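Local coordinates for protein SidF, inhibitor of growth family, member 3 (Legionella pneumophila subsp. pneumophila, PDB 4FYE) that is a phosphoinositide phosphatase that probably removes phosphate from phosphatidylinositol phosphates by hydrolysis, at residues 359-364 / 417-422. The protein carries 1 engineered substitution. Numbering follows the deposited sequence.
Sequences TQVVTA and WGVNWF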
ATOM      1  N   THR A 359       1.907   4.998   6.477  1.00 44.02           N
ATOM      2  CA  THR A 359       3.174   5.722   6.234  1.00 43.55           C
ATOM      3  C   THR A 359       3.132   6.363   4.841  1.00 42.85           C
ATOM      4  O   THR A 359       3.348   5.721   3.828  1.00 43.51           O
ATOM      5  CB  THR A 359       4.402   4.850   6.427  1.00 41.52           C
ATOM      6  OG1 THR A 359       4.179   3.679   5.719  1.00 39.02           O
ATOM      7  CG2 THR A 359       4.570   4.442   7.962  1.00 46.44           C
ATOM      8  N   GLN A 360       2.813   7.645   4.813  1.00 40.67           N
ATOM      9  CA  GLN A 360       2.710   8.355   3.543  1.00 40.06           C
ATOM     10  C   GLN A 360       4.101   8.828   3.117  1.00 41.18           C
ATOM     11  O   GLN A 360       4.988   9.069   3.970  1.00 41.83           O
ATOM     12  CB  GLN A 360       1.802   9.558   3.751  1.00 39.79           C
ATOM     13  CG  GLN A 360       1.381  10.289   2.514  1.00 41.67           C
ATOM     14  CD  GLN A 360       0.559  11.542   2.862  1.00 50.09           C
ATOM     15  OE1 GLN A 360       0.973  12.395   3.693  1.00 47.34           O
ATOM     16  NE2 GLN A 360      -0.606  11.668   2.216  1.00 46.92           N
ATOM     17  N   VAL A 361       4.265   9.028   1.815  1.00 38.59           N
ATOM     18  CA  VAL A 361       5.574   9.205   1.226  1.00 42.56           C
ATOM     19  C   VAL A 361       5.632  10.295   0.081  1.00 43.07           C
ATOM     20  O   VAL A 361       6.603  10.469  -0.594  1.00 45.60           O
ATOM     21  CB  VAL A 361       6.034   7.775   0.886  1.00 43.55           C
ATOM     22  CG1 VAL A 361       6.131   7.524  -0.577  1.00 39.85           C
ATOM     23  CG2 VAL A 361       7.209   7.331   1.737  1.00 46.72           C
ATOM     24  N   VAL A 362       4.544  11.027  -0.073  1.00 47.57           N
ATOM     25  CA  VAL A 362       4.357  12.326  -0.781  1.00 45.47           C
ATOM     26  C   VAL A 362       5.232  13.467  -0.192  1.00 44.38           C
ATOM     27  O   VAL A 362       5.773  13.339   0.862  1.00 47.13           O
ATOM     28  CB  VAL A 362       2.847  12.599  -0.564  1.00 49.60           C
ATOM     29  CG1 VAL A 362       2.529  13.959   0.030  1.00 56.30           C
ATOM     30  CG2 VAL A 362       1.939  12.090  -1.695  1.00 43.39           C
ATOM     31  N   THR A 363       5.478  14.560  -0.902  1.00 46.97           N
ATOM     32  CA  THR A 363       6.094  15.696  -0.232  1.00 45.20           C
ATOM     33  C   THR A 363       5.062  16.843  -0.057  1.00 47.07           C
ATOM     34  O   THR A 363       4.825  17.689  -0.937  1.00 47.59           O
ATOM     35  CB  THR A 363       7.602  16.011  -0.594  1.00 47.59           C
ATOM     36  OG1 THR A 363       7.971  17.413  -0.385  1.00 46.65           O
ATOM     37  CG2 THR A 363       7.991  15.590  -1.861  1.00 37.07           C
ATOM     38  N   ALA A 364       4.419  16.777   1.101  1.00 46.34           N
ATOM     39  CA  ALA A 364       3.322  17.628   1.466  1.00 45.36           C
ATOM     40  C   ALA A 364       3.637  19.072   1.273  1.00 46.86           C
ATOM     41  O   ALA A 364       2.726  19.854   0.952  1.00 53.40           O
ATOM     42  CB  ALA A 364       2.994  17.391   2.911  1.00 50.38           C
ATOM     43  N   TRP A 417       6.717  11.417   5.342  1.00 43.13           N
ATOM     44  CA  TRP A 417       8.084  11.866   5.113  1.00 42.04           C
ATOM     45  C   TRP A 417       8.397  11.584   3.698  1.00 42.11           C
ATOM     46  O   TRP A 417       8.386  10.401   3.276  1.00 38.34           O
ATOM     47  CB  TRP A 417       9.062  11.063   5.928  1.00 44.36           C
ATOM     48  CG  TRP A 417       9.174  11.370   7.389  1.00 47.05           C
ATOM     49  CD1 TRP A 417       9.740  12.513   7.983  1.00 50.58           C
ATOM     50  CD2 TRP A 417       8.826  10.489   8.497  1.00 43.98           C
ATOM     51  NE1 TRP A 417       9.701  12.406   9.353  1.00 50.99           N
ATOM     52  CE2 TRP A 417       9.184  11.213   9.727  1.00 48.85           C
ATOM     53  CE3 TRP A 417       8.281   9.238   8.593  1.00 43.45           C
ATOM     54  CZ2 TRP A 417       8.973  10.681  10.980  1.00 48.35           C
ATOM     55  CZ3 TRP A 417       8.069   8.693   9.860  1.00 47.53           C
ATOM     56  CH2 TRP A 417       8.387   9.402  11.026  1.00 49.33           C
ATOM     57  N   GLY A 418       8.779  12.651   2.984  1.00 40.55           N
ATOM     58  CA  GLY A 418       8.875  12.633   1.530  1.00 36.80           C
ATOM     59  C   GLY A 418      10.024  11.807   0.992  1.00 37.34           C
ATOM     60  O   GLY A 418      11.010  11.514   1.724  1.00 38.00           O
ATOM     61  N   VAL A 419       9.954  11.484  -0.307  1.00 34.06           N
ATOM     62  CA  VAL A 419      10.983  10.685  -0.883  1.00 37.15           C
ATOM     63  C   VAL A 419      11.528  11.269  -2.227  1.00 41.23           C
ATOM     64  O   VAL A 419      12.576  10.857  -2.741  1.00 42.57           O
ATOM     65  CB  VAL A 419      10.296   9.290  -0.923  1.00 39.06           C
ATOM     66  CG1 VAL A 419       9.797   8.920  -2.234  1.00 32.15           C
ATOM     67  CG2 VAL A 419      10.888   8.232  -0.006  1.00 36.41           C
ATOM     68  N   ASN A 420      10.815  12.220  -2.825  1.00 41.22           N
ATOM     69  CA  ASN A 420      11.239  12.710  -4.142  1.00 39.25           C
ATOM     70  C   ASN A 420      12.298  13.818  -3.953  1.00 40.63           C
ATOM     71  O   ASN A 420      12.876  13.983  -2.896  1.00 45.56           O
ATOM     72  CB  ASN A 420      10.052  13.211  -4.952  1.00 33.68           C
ATOM     73  CG  ASN A 420       9.468  14.483  -4.343  1.00 38.68           C
ATOM     74  OD1 ASN A 420       8.411  14.985  -4.763  1.00 38.37           O
ATOM     75  ND2 ASN A 420      10.154  15.013  -3.347  1.00 31.22           N
ATOM     76  N   TRP A 421      12.607  14.546  -5.009  1.00 42.21           N
ATOM     77  CA  TRP A 421      13.728  15.467  -4.969  1.00 39.48           C
ATOM     78  C   TRP A 421      13.422  16.628  -4.034  1.00 42.34           C
ATOM     79  O   TRP A 421      14.303  17.333  -3.572  1.00 45.80           O
ATOM     80  CB  TRP A 421      14.035  15.906  -6.370  1.00 39.24           C
ATOM     81  CG  TRP A 421      15.292  16.756  -6.502  1.00 50.92           C
ATOM     82  CD1 TRP A 421      16.624  16.339  -6.594  1.00 52.93           C
ATOM     83  CD2 TRP A 421      15.366  18.214  -6.509  1.00 53.06           C
ATOM     84  NE1 TRP A 421      17.485  17.410  -6.660  1.00 47.18           N
ATOM     85  CE2 TRP A 421      16.785  18.558  -6.665  1.00 55.94           C
ATOM     86  CE3 TRP A 421      14.427  19.235  -6.445  1.00 56.55           C
ATOM     87  CZ2 TRP A 421      17.217  19.879  -6.723  1.00 58.50           C
ATOM     88  CZ3 TRP A 421      14.878  20.571  -6.516  1.00 61.61           C
ATOM     89  CH2 TRP A 421      16.234  20.873  -6.648  1.00 60.26           C
ATOM     90  N   PHE A 422      12.158  16.856  -3.729  1.00 43.12           N
ATOM     91  CA  PHE A 422      11.788  17.955  -2.881  1.00 44.03           C
ATOM     92  C   PHE A 422      11.691  17.599  -1.418  1.00 44.12           C
ATOM     93  O   PHE A 422      11.365  18.447  -0.648  1.00 47.31           O
ATOM     94  CB  PHE A 422      10.532  18.686  -3.405  1.00 46.22           C
ATOM     95  CG  PHE A 422      10.638  19.135  -4.887  1.00 47.28           C
ATOM     96  CD1 PHE A 422      11.128  20.399  -5.218  1.00 49.74           C
ATOM     97  CD2 PHE A 422      10.204  18.301  -5.944  1.00 43.95           C
ATOM     98  CE1 PHE A 422      11.224  20.816  -6.569  1.00 51.46           C
ATOM     99  CE2 PHE A 422      10.276  18.709  -7.275  1.00 46.18           C
ATOM    100  CZ  PHE A 422      10.801  19.956  -7.596  1.00 52.92           C
TER
HETATM  101  O   HOH W   1       7.911  12.402  -2.017  1.00 39.46           O
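Two neighbouring parallel strands, 353-360 and 402-416, run out into loops here, and the loops stay paired a little further. Trp-417 N donates to Gln-360 O at 3.2 Å, with 152° at the hydrogen. The donor sits above the carbonyl plane, 33° out of it. Beyond this bond, a water links the chains. It donates to Val-361 O at 2.7 Å and accepts from Val-419 N at 2.8 Å. Between Trp-417 and Val-419, Gly-418 CA lies 3.3 Å from Val-362 O in a CA-H...O contact.

The side chain of Thr-363 points toward 417-422. Its CB lies 4.2 Å from Gly-418 CA, an approach allowed because Gly-418 has no side chain. OG1, anti to the backbone N (chi1 155°), reaches Phe-422 O at 3.6 Å. CG2 lies against Asn-420 closer than the model can support, so nothing rests on it; the two side chains cross at about a right angle. On the flank, the side chains of Val-361 and Val-419 cross obliquely, CG2 to CG2 4.2 Å, and Arg-652 of helix 652-668 touches both valines.

The contact is thus mainly a backbone one: past the ends of these two inner strands, one direct bond and one water satisfy buried peptide groups, and the backbones draw closest at Thr-363 and Gly-418.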